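Muconate lactonizing enzyme (Corynebacterium glutamicum, PDB 3I4K) belongs to the enolase superfamily, joining an enolase-type N-terminal domain to a C-terminal barrel domain that holds a magnesium ion. Local coordinates at residues L6-E12 against V39-N45; W60-E64 against A103-K107; R135-V140 against G350-I354. All coordinates share one frame; numbering follows the deposited sequence.

Contact 1 (L6-E12 against V39-N45)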
loop_
_atom_site.group_PDB
_atom_site.type_symbol
_atom_site.label_atom_id
_atom_site.label_comp_id
_atom_site.label_asym_id
_atom_site.label_seq_id
_atom_site.Cartn_x
_atom_site.Cartn_y
_atom_site.Cartn_z
ATOM N N LEU A 6 12.924 -5.147 22.072
ATOM C CA LEU A 6 12.665 -4.178 21.018
ATOM C C LEU A 6 11.504 -3.307 21.488
ATOM O O LEU A 6 10.934 -2.529 20.724
ATOM C CB LEU A 6 12.300 -4.925 19.732
ATOM C CG LEU A 6 12.533 -4.270 18.370
ATOM C CD1 LEU A 6 13.987 -3.848 18.231
ATOM C CD2 LEU A 6 12.161 -5.268 17.276
ATOM N N THR A 7 11.176 -3.452 22.768
ATOM C CA THR A 7 10.092 -2.714 23.403
ATOM C C THR A 7 10.320 -1.198 23.393
ATOM O O THR A 7 11.461 -0.736 23.353
ATOM C CB THR A 7 9.921 -3.178 24.867
ATOM O OG1 THR A 7 9.752 -4.603 24.902
ATOM C CG2 THR A 7 8.709 -2.520 25.501
ATOM N N ILE A 8 9.227 -0.435 23.413
ATOM C CA ILE A 8 9.295 1.026 23.435
ATOM C C ILE A 8 9.175 1.463 24.890
ATOM O O ILE A 8 8.117 1.311 25.507
ATOM C CB ILE A 8 8.137 1.683 22.626
ATOM C CG1 ILE A 8 8.401 1.569 21.127
ATOM C CG2 ILE A 8 8.011 3.158 22.991
ATOM C CD1 ILE A 8 8.452 0.167 20.623
ATOM N N GLN A 9 10.260 2.008 25.430
ATOM C CA GLN A 9 10.281 2.438 26.823
ATOM C C GLN A 9 9.754 3.850 26.992
ATOM O O GLN A 9 9.029 4.143 27.943
ATOM C CB GLN A 9 11.707 2.383 27.385
ATOM C CG GLN A 9 12.435 1.067 27.156
ATOM C CD GLN A 9 11.719 -0.125 27.770
ATOM O OE1 GLN A 9 11.568 -0.217 28.991
ATOM N NE2 GLN A 9 11.272 -1.047 26.922
ATOM N N LYS A 10 10.113 4.725 26.062
ATOM C CA LYS A 10 9.703 6.114 26.167
ATOM C C LYS A 10 9.611 6.822 24.817
ATOM O O LYS A 10 10.264 6.433 23.849
ATOM C CB LYS A 10 10.703 6.833 27.086
ATOM C CG LYS A 10 10.497 8.328 27.273
ATOM C CD LYS A 10 11.599 8.931 28.154
ATOM C CE LYS A 10 12.989 8.705 27.560
ATOM N NZ LYS A 10 14.081 9.305 28.386
ATOM N N VAL A 11 8.783 7.860 24.767
ATOM C CA VAL A 11 8.606 8.671 23.567
ATOM C C VAL A 11 8.598 10.130 24.006
ATOM O O VAL A 11 7.791 10.521 24.847
ATOM C CB VAL A 11 7.268 8.364 22.860
ATOM C CG1 VAL A 11 7.347 7.040 22.121
ATOM C CG2 VAL A 11 6.168 8.306 23.880
ATOM N N GLU A 12 9.502 10.930 23.448
ATOM C CA GLU A 12 9.588 12.344 23.797
ATOM C C GLU A 12 9.303 13.214 22.582
ATOM O O GLU A 12 9.501 12.785 21.450
ATOM C CB GLU A 12 10.986 12.693 24.320
ATOM C CG GLU A 12 11.480 11.849 25.486
ATOM C CD GLU A 12 12.844 12.308 25.990
ATOM O OE1 GLU A 12 13.763 12.483 25.157
ATOM O OE2 GLU A 12 12.994 12.491 27.220
ATOM N N VAL A 39 9.931 14.308 17.338
ATOM C CA VAL A 39 9.462 13.243 18.213
ATOM C C VAL A 39 10.466 12.097 18.185
ATOM O O VAL A 39 11.005 11.763 17.134
ATOM C CB VAL A 39 8.068 12.726 17.758
ATOM C CG1 VAL A 39 7.572 11.650 18.706
ATOM C CG2 VAL A 39 7.074 13.880 17.713
ATOM N N SER A 40 10.723 11.502 19.342
ATOM C CA SER A 40 11.669 10.400 19.414
ATOM C C SER A 40 11.086 9.203 20.135
ATOM O O SER A 40 10.376 9.347 21.135
ATOM C CB SER A 40 12.951 10.837 20.131
ATOM O OG SER A 40 12.677 11.234 21.461
ATOM N N VAL A 41 11.385 8.021 19.609
ATOM C CA VAL A 41 10.934 6.774 20.195
ATOM C C VAL A 41 12.177 6.065 20.733
ATOM O O VAL A 41 13.116 5.763 19.989
ATOM C CB VAL A 41 10.203 5.897 19.148
ATOM C CG1 VAL A 41 9.916 4.512 19.715
ATOM C CG2 VAL A 41 8.885 6.564 18.771
ATOM N N HIS A 42 12.172 5.828 22.042
ATOM C CA HIS A 42 13.284 5.196 22.743
ATOM C C HIS A 42 13.004 3.726 23.008
ATOM O O HIS A 42 12.057 3.375 23.715
ATOM C CB HIS A 42 13.522 5.932 24.061
ATOM C CG HIS A 42 13.735 7.403 23.893
ATOM N ND1 HIS A 42 14.952 7.945 23.536
ATOM C CD2 HIS A 42 12.874 8.445 23.985
ATOM C CE1 HIS A 42 14.832 9.255 23.417
ATOM N NE2 HIS A 42 13.580 9.584 23.683
ATOM N N LEU A 43 13.841 2.870 22.433
ATOM C CA LEU A 43 13.686 1.432 22.578
ATOM C C LEU A 43 14.579 0.829 23.660
ATOM O O LEU A 43 15.695 1.293 23.900
ATOM C CB LEU A 43 13.968 0.739 21.242
ATOM C CG LEU A 43 13.081 1.089 20.044
ATOM C CD1 LEU A 43 13.486 0.234 18.854
ATOM C CD2 LEU A 43 11.621 0.852 20.390
ATOM N N GLU A 44 14.064 -0.216 24.300
ATOM C CA GLU A 44 14.761 -0.935 25.358
ATOM C C GLU A 44 16.235 -1.171 25.039
ATOM O O GLU A 44 17.090 -1.043 25.912
ATOM C CB GLU A 44 14.063 -2.278 25.599
ATOM C CG GLU A 44 14.719 -3.150 26.644
ATOM C CD GLU A 44 14.879 -2.426 27.956
ATOM O OE1 GLU A 44 13.864 -1.904 28.465
ATOM O OE2 GLU A 44 16.015 -2.378 28.477
ATOM N N ASN A 45 16.527 -1.513 23.787
ATOM C CA ASN A 45 17.895 -1.773 23.352
ATOM C C ASN A 45 18.720 -0.503 23.166
ATOM O O ASN A 45 19.754 -0.521 22.501
ATOM C CB ASN A 45 17.886 -2.572 22.045
ATOM C CG ASN A 45 17.060 -1.901 20.960
ATOM O OD1 ASN A 45 16.995 -2.376 19.828
ATOM N ND2 ASN A 45 16.424 -0.791 21.307
#

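Contact 2 (W60-E64 against A103-K107). With ACY (acetic acid), chain I.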
loop_
_atom_site.group_PDB
_atom_site.type_symbol
_atom_site.label_atom_id
_atom_site.label_comp_id
_atom_site.label_asym_id
_atom_site.label_seq_id
_atom_site.Cartn_x
_atom_site.Cartn_y
_atom_site.Cartn_z
ATOM N N TRP A 60 -2.307 27.690 9.662
ATOM C CA TRP A 60 -3.067 28.296 8.566
ATOM C C TRP A 60 -3.233 27.284 7.431
ATOM O O TRP A 60 -4.195 27.345 6.662
ATOM C CB TRP A 60 -2.342 29.528 8.012
ATOM C CG TRP A 60 -1.032 29.178 7.351
ATOM C CD1 TRP A 60 0.183 29.021 7.962
ATOM C CD2 TRP A 60 -0.836 28.813 5.975
ATOM N NE1 TRP A 60 1.119 28.575 7.057
ATOM C CE2 TRP A 60 0.521 28.438 5.830
ATOM C CE3 TRP A 60 -1.678 28.760 4.852
ATOM C CZ2 TRP A 60 1.057 28.015 4.610
ATOM C CZ3 TRP A 60 -1.146 28.339 3.637
ATOM C CH2 TRP A 60 0.211 27.971 3.527
ATOM N N TRP A 61 -2.285 26.358 7.319
ATOM C CA TRP A 61 -2.333 25.363 6.251
ATOM C C TRP A 61 -3.483 24.366 6.431
ATOM O O TRP A 61 -4.293 24.191 5.527
ATOM C CB TRP A 61 -0.999 24.605 6.164
ATOM C CG TRP A 61 -0.809 23.892 4.847
ATOM C CD1 TRP A 61 -0.113 24.342 3.761
ATOM C CD2 TRP A 61 -1.368 22.626 4.467
ATOM N NE1 TRP A 61 -0.201 23.434 2.731
ATOM C CE2 TRP A 61 -0.965 22.374 3.136
ATOM C CE3 TRP A 61 -2.171 21.683 5.120
ATOM C CZ2 TRP A 61 -1.338 21.214 2.443
ATOM C CZ3 TRP A 61 -2.545 20.528 4.432
ATOM C CH2 TRP A 61 -2.124 20.306 3.105
ATOM N N GLY A 62 -3.570 23.732 7.598
ATOM C CA GLY A 62 -4.624 22.754 7.802
ATOM C C GLY A 62 -5.227 22.614 9.181
ATOM O O GLY A 62 -6.025 21.704 9.407
ATOM N N GLY A 63 -4.853 23.483 10.117
ATOM C CA GLY A 63 -5.436 23.390 11.447
ATOM C C GLY A 63 -4.594 22.732 12.520
ATOM O O GLY A 63 -4.953 22.755 13.703
ATOM N N GLU A 64 -3.485 22.125 12.120
ATOM C CA GLU A 64 -2.599 21.500 13.088
ATOM C C GLU A 64 -1.345 22.336 13.214
ATOM O O GLU A 64 -0.905 22.953 12.245
ATOM C CB GLU A 64 -2.212 20.092 12.647
ATOM C CG GLU A 64 -3.241 19.045 13.007
ATOM C CD GLU A 64 -2.750 17.653 12.694
ATOM O OE1 GLU A 64 -3.079 17.128 11.596
ATOM O OE2 GLU A 64 -2.023 17.098 13.553
ATOM N N ALA A 103 -6.087 14.191 12.827
ATOM C CA ALA A 103 -4.791 14.637 13.327
ATOM C C ALA A 103 -3.655 13.836 12.684
ATOM O O ALA A 103 -2.747 13.364 13.373
ATOM C CB ALA A 103 -4.739 14.492 14.852
ATOM N N ARG A 104 -3.704 13.692 11.361
ATOM C CA ARG A 104 -2.684 12.936 10.640
ATOM C C ARG A 104 -1.261 13.471 10.823
ATOM O O ARG A 104 -0.324 12.694 10.985
ATOM C CB ARG A 104 -3.017 12.891 9.145
ATOM C CG ARG A 104 -4.329 12.186 8.812
ATOM C CD ARG A 104 -4.345 10.733 9.274
ATOM N NE ARG A 104 -5.367 9.961 8.567
ATOM C CZ ARG A 104 -5.600 8.663 8.748
ATOM N NH1 ARG A 104 -4.891 7.965 9.629
ATOM N NH2 ARG A 104 -6.529 8.057 8.021
ATOM N N TYR A 105 -1.093 14.789 10.786
ATOM C CA TYR A 105 0.241 15.357 10.943
ATOM C C TYR A 105 0.908 14.901 12.247
ATOM O O TYR A 105 2.085 14.547 12.253
ATOM C CB TYR A 105 0.179 16.885 10.874
ATOM C CG TYR A 105 0.085 17.433 9.465
ATOM C CD1 TYR A 105 1.222 17.562 8.670
ATOM C CD2 TYR A 105 -1.137 17.826 8.929
ATOM C CE1 TYR A 105 1.145 18.076 7.377
ATOM C CE2 TYR A 105 -1.224 18.338 7.626
ATOM C CZ TYR A 105 -0.081 18.463 6.862
ATOM O OH TYR A 105 -0.159 18.997 5.585
ATOM N N ALA A 106 0.152 14.896 13.340
ATOM C CA ALA A 106 0.694 14.475 14.628
ATOM C C ALA A 106 1.091 12.996 14.569
ATOM O O ALA A 106 2.166 12.606 15.032
ATOM C CB ALA A 106 -0.338 14.692 15.727
ATOM N N LYS A 107 0.209 12.186 13.987
ATOM C CA LYS A 107 0.435 10.754 13.859
ATOM C C LYS A 107 1.639 10.413 12.988
ATOM O O LYS A 107 2.364 9.459 13.270
ATOM C CB LYS A 107 -0.825 10.081 13.302
ATOM C CG LYS A 107 -2.033 10.161 14.236
ATOM C CD LYS A 107 -3.320 9.702 13.548
ATOM C CE LYS A 107 -4.494 9.642 14.521
ATOM N NZ LYS A 107 -5.799 9.425 13.828
HETATM C C ACY I . 2.658 23.333 0.325
HETATM O O ACY I . 1.498 23.677 0.472
HETATM O OXT ACY I . 3.042 22.736 -0.805
HETATM C CH3 ACY I . 3.676 23.571 1.411
#

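Contact 3 (R135-V140 against G350-I354)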
loop_
_atom_site.group_PDB
_atom_site.type_symbol
_atom_site.label_atom_id
_atom_site.label_comp_id
_atom_site.label_asym_id
_atom_site.label_seq_id
_atom_site.Cartn_x
_atom_site.Cartn_y
_atom_site.Cartn_z
ATOM N N ARG A 135 15.014 3.506 -6.578
ATOM C CA ARG A 135 15.871 4.601 -7.033
ATOM C C ARG A 135 16.781 5.071 -5.901
ATOM O O ARG A 135 16.475 4.870 -4.716
ATOM C CB ARG A 135 15.007 5.772 -7.495
ATOM C CG ARG A 135 14.156 6.341 -6.365
ATOM C CD ARG A 135 13.220 7.461 -6.803
ATOM N NE ARG A 135 11.891 6.984 -7.185
ATOM C CZ ARG A 135 11.512 6.779 -8.437
ATOM N NH1 ARG A 135 12.369 7.004 -9.426
ATOM N NH2 ARG A 135 10.276 6.384 -8.704
ATOM N N ASP A 136 17.898 5.703 -6.262
ATOM C CA ASP A 136 18.835 6.199 -5.257
ATOM C C ASP A 136 19.002 7.708 -5.330
ATOM O O ASP A 136 19.866 8.275 -4.663
ATOM C CB ASP A 136 20.202 5.510 -5.388
ATOM C CG ASP A 136 20.740 5.520 -6.811
ATOM O OD1 ASP A 136 20.755 6.592 -7.448
ATOM O OD2 ASP A 136 21.167 4.445 -7.291
ATOM N N LYS A 137 18.169 8.349 -6.144
ATOM C CA LYS A 137 18.199 9.800 -6.301
ATOM C C LYS A 137 16.900 10.267 -6.959
ATOM O O LYS A 137 16.337 9.571 -7.806
ATOM C CB LYS A 137 19.395 10.225 -7.151
ATOM C CG LYS A 137 19.283 9.838 -8.606
ATOM C CD LYS A 137 20.495 10.304 -9.399
ATOM C CE LYS A 137 20.353 9.935 -10.873
ATOM N NZ LYS A 137 21.420 10.543 -11.715
ATOM N N VAL A 138 16.433 11.449 -6.572
ATOM C CA VAL A 138 15.192 11.994 -7.114
ATOM C C VAL A 138 15.364 13.412 -7.635
ATOM O O VAL A 138 16.315 14.109 -7.276
ATOM C CB VAL A 138 14.073 12.022 -6.033
ATOM C CG1 VAL A 138 13.764 10.609 -5.553
ATOM C CG2 VAL A 138 14.502 12.886 -4.849
ATOM N N ASP A 139 14.453 13.838 -8.501
ATOM C CA ASP A 139 14.515 15.197 -9.002
ATOM C C ASP A 139 13.902 16.093 -7.933
ATOM O O ASP A 139 13.053 15.656 -7.148
ATOM C CB ASP A 139 13.764 15.324 -10.320
ATOM C CG ASP A 139 14.478 14.610 -11.455
ATOM O OD1 ASP A 139 15.709 14.790 -11.581
ATOM O OD2 ASP A 139 13.822 13.875 -12.222
ATOM N N VAL A 140 14.351 17.340 -7.891
ATOM C CA VAL A 140 13.857 18.278 -6.900
ATOM C C VAL A 140 13.410 19.580 -7.536
ATOM O O VAL A 140 14.172 20.240 -8.251
ATOM C CB VAL A 140 14.942 18.571 -5.827
ATOM C CG1 VAL A 140 14.404 19.550 -4.775
ATOM C CG2 VAL A 140 15.366 17.272 -5.162
ATOM N N GLY A 350 20.097 19.452 -9.968
ATOM C CA GLY A 350 18.652 19.369 -9.844
ATOM C C GLY A 350 18.129 18.157 -9.102
ATOM O O GLY A 350 16.929 17.872 -9.134
ATOM N N GLN A 351 19.015 17.446 -8.420
ATOM C CA GLN A 351 18.597 16.270 -7.684
ATOM C C GLN A 351 19.180 16.243 -6.286
ATOM O O GLN A 351 19.920 17.130 -5.881
ATOM C CB GLN A 351 19.035 15.001 -8.417
ATOM C CG GLN A 351 18.780 15.002 -9.913
ATOM C CD GLN A 351 18.790 13.598 -10.483
ATOM O OE1 GLN A 351 17.786 12.884 -10.420
ATOM N NE2 GLN A 351 19.929 13.186 -11.021
ATOM N N VAL A 352 18.826 15.204 -5.554
ATOM C CA VAL A 352 19.335 14.992 -4.215
ATOM C C VAL A 352 19.413 13.479 -4.065
ATOM O O VAL A 352 18.490 12.760 -4.463
ATOM C CB VAL A 352 18.406 15.594 -3.139
ATOM C CG1 VAL A 352 17.013 15.012 -3.252
ATOM C CG2 VAL A 352 18.984 15.333 -1.754
ATOM N N ALA A 353 20.526 12.993 -3.529
ATOM C CA ALA A 353 20.710 11.561 -3.358
ATOM C C ALA A 353 20.011 11.078 -2.103
ATOM O O ALA A 353 19.910 11.810 -1.123
ATOM C CB ALA A 353 22.198 11.230 -3.290
ATOM N N ILE A 354 19.517 9.847 -2.144
ATOM C CA ILE A 354 18.841 9.265 -0.999
ATOM C C ILE A 354 19.883 8.991 0.074
ATOM O O ILE A 354 20.967 8.488 -0.216
ATOM C CB ILE A 354 18.129 7.931 -1.364
ATOM C CG1 ILE A 354 16.804 8.208 -2.088
ATOM C CG2 ILE A 354 17.843 7.126 -0.093
ATOM C CD1 ILE A 354 16.922 9.038 -3.331
HETATM O O HOH W 1 15.269 19.520 -10.913
#

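Contact 1 (L6-E12 against V39-N45)
Glu12 and Ser40 face each other as an antiparallel hydrogen-bonded pair, each amide given to the other's carbonyl, with Ser40 N lying 2.8 Å from Glu12 O. One pair further along the ladder, His42 N reaches Lys10 O at 2.7 Å and 164°. The return is shared: His42 O accepts Gln9 N at 2.8 Å and, more weakly, Lys10 N at 3.3 Å. Two successive residues thus face a single one, which makes a classic beta bulge. Beyond it the ladder closes where Glu44 N binds Thr7 O.

The polar side chains on the Lys10, Glu12 and His42 face form a small network. Glu12 has CG anti to its carbonyl carbon (chi1 -55°) and an extended chain beyond it, which carries the carboxylate across the end of the imidazole at NE2, the two planes 86° apart. His42 NE2 gives only a weak, bent bond to Glu12 OE1, whose stronger partner is the guanidinium of Arg14. Glu12 OE2 pairs with Lys10 NZ. The lysine chain, straight until it bends at chi3, lays CE over the imidazole face, 4.0 Å from the ring centroid, as a CH-pi contact.

On the other face the contact is hydrocarbon. Ile8 packs CG1 on Val41 CG1 and presses CD1 tightly on Leu43 CD2 at 3.3 Å, while Val11 lies beside Val41. Helix 104-121 covers Val41 and Leu43. Asn45 OD1 is satisfied by Ser121 of that helix.

The hairpin is therefore held chiefly by backbone bonds, with one carbonyl serving two donors at the bulge. Positive groups on both Lys10 and Arg14 would be expected to stabilise the Glu12 carboxylate as the anion.

Contact 2 (W60-E64 against A103-K107)
Glu64 sets its carboxylate against the first turn of helix 104-121, where each oxygen takes a separate backbone amide. Tyr105 N lies 3.2 Å from Glu64 OE1, and Ala106 N lies 3.1 Å from Glu64 OE2. Both oxygens are met on their syn side, with the donors somewhat out of the carboxylate plane, so the group grips the two neighbouring N-H groups as a fork and its rotation is fixed. The side chain gets there by running extended beyond CG (chi2 -174°). Glu64 OE1 also lies at the edge of the Tyr105 ring, near its plane. At this end of a helix the amides would be expected to stabilise the negative charge.

Earlier in the loop, Trp61 meets the Tyr105 ring. The two rings form an offset edge-to-face pair with centroids 5.9 Å apart and planes at 79°, the tyrosine edge directed at the indole face. Tyr105 OH sits over the rim of the six-membered ring, 3.1 Å from Trp61 CZ3. The indole edge is used as well: Trp61 NE1 donates to O of an acetic acid molecule at 2.8 Å in a nearly straight bond, and that molecule also binds Lys169.

Outside this first shell, Trp255 meets both aromatic rings, edge-to-face with Tyr105. Met69 of helix 66-81 packs on the side chains of Glu64, Tyr105 and Ala106. Trp61 also touches Asp251, a ligand of the magnesium ion, and its side chain lies about 5 Å from the metal.

Such an arrangement belongs to the enolase superfamily, in which loops of the N-terminal domain close over the metal site at the mouth of the barrel; here the loop is tied back to a helix of its own domain.

Contact 3 (R135-V140 against G350-I354)
The side chains of Gln351 and Asp139 run along each other, their amide and carboxylate planes 31° apart. Lys137 stretches past the amide from the opposite side of its plane, its CD 3.9 Å from Gln351 CD, so the amide lies between an acidic and a basic side chain. A second flat group is the peptide linking Asp136 to Lys137. Ile354 CD1 sits over its face, only 3.2 Å from Lys137 N, in close packing, and, from the same side, Ile354 N donates to Asp136 O. That bond is straight, 178° at the hydrogen, although the donor stands well above the carbonyl plane.

Between these ends, Val138 and Val352 form an antiparallel hydrogen-bonded pair, Val138 N to Val352 O and Val352 N to Val138 O, each 3.2 Å. Val140 N continues the ladder to Gly350 O at 2.9 Å. A water donates to both Gly350 O and Val140 O, bridging the two segments at this end; Val140 O also accepts from Asn165. Val352 holds CG1 between its backbone N and carbonyl carbon (chi1 57°), where it meets two valines: Val138 CG2 at 3.7 Å and, tightly, Val140 CG2 at 3.4 Å.

This valine face is roofed by helix 308-320, whose Leu315 touches both Val138 and Val352 and whose Ala319 touches Ile354. Thr328 of strand 327-328 packs on Val138 and Val140. Strand 137-144 runs parallel to strand 167-171 on one side and antiparallel to strand 351-353 on the other, with strand 347-348 outermost beyond it.

Overall arrangement
Contacts 1 and 3 are both antiparallel strand pairs with one hydrocarbon face and one polar face, each partly buried, yet they hold different sheets: contact 1 joins neighbouring strands of the N-terminal hairpin, whereas contact 3 brings together segments 210 residues apart in the sequence. Contact 2 is buried and differs in kind, relying on a carboxylate, a helix start and aromatic rings beside the metal site. Helix 104-121 connects the first two, its start taking part in contact 2 and its body covering the apolar face of contact 1; their centres lie 24 Å apart. Contacts 2 and 3 lie on opposite sides of the chain's centre, about 17 Å apart at their nearest atoms.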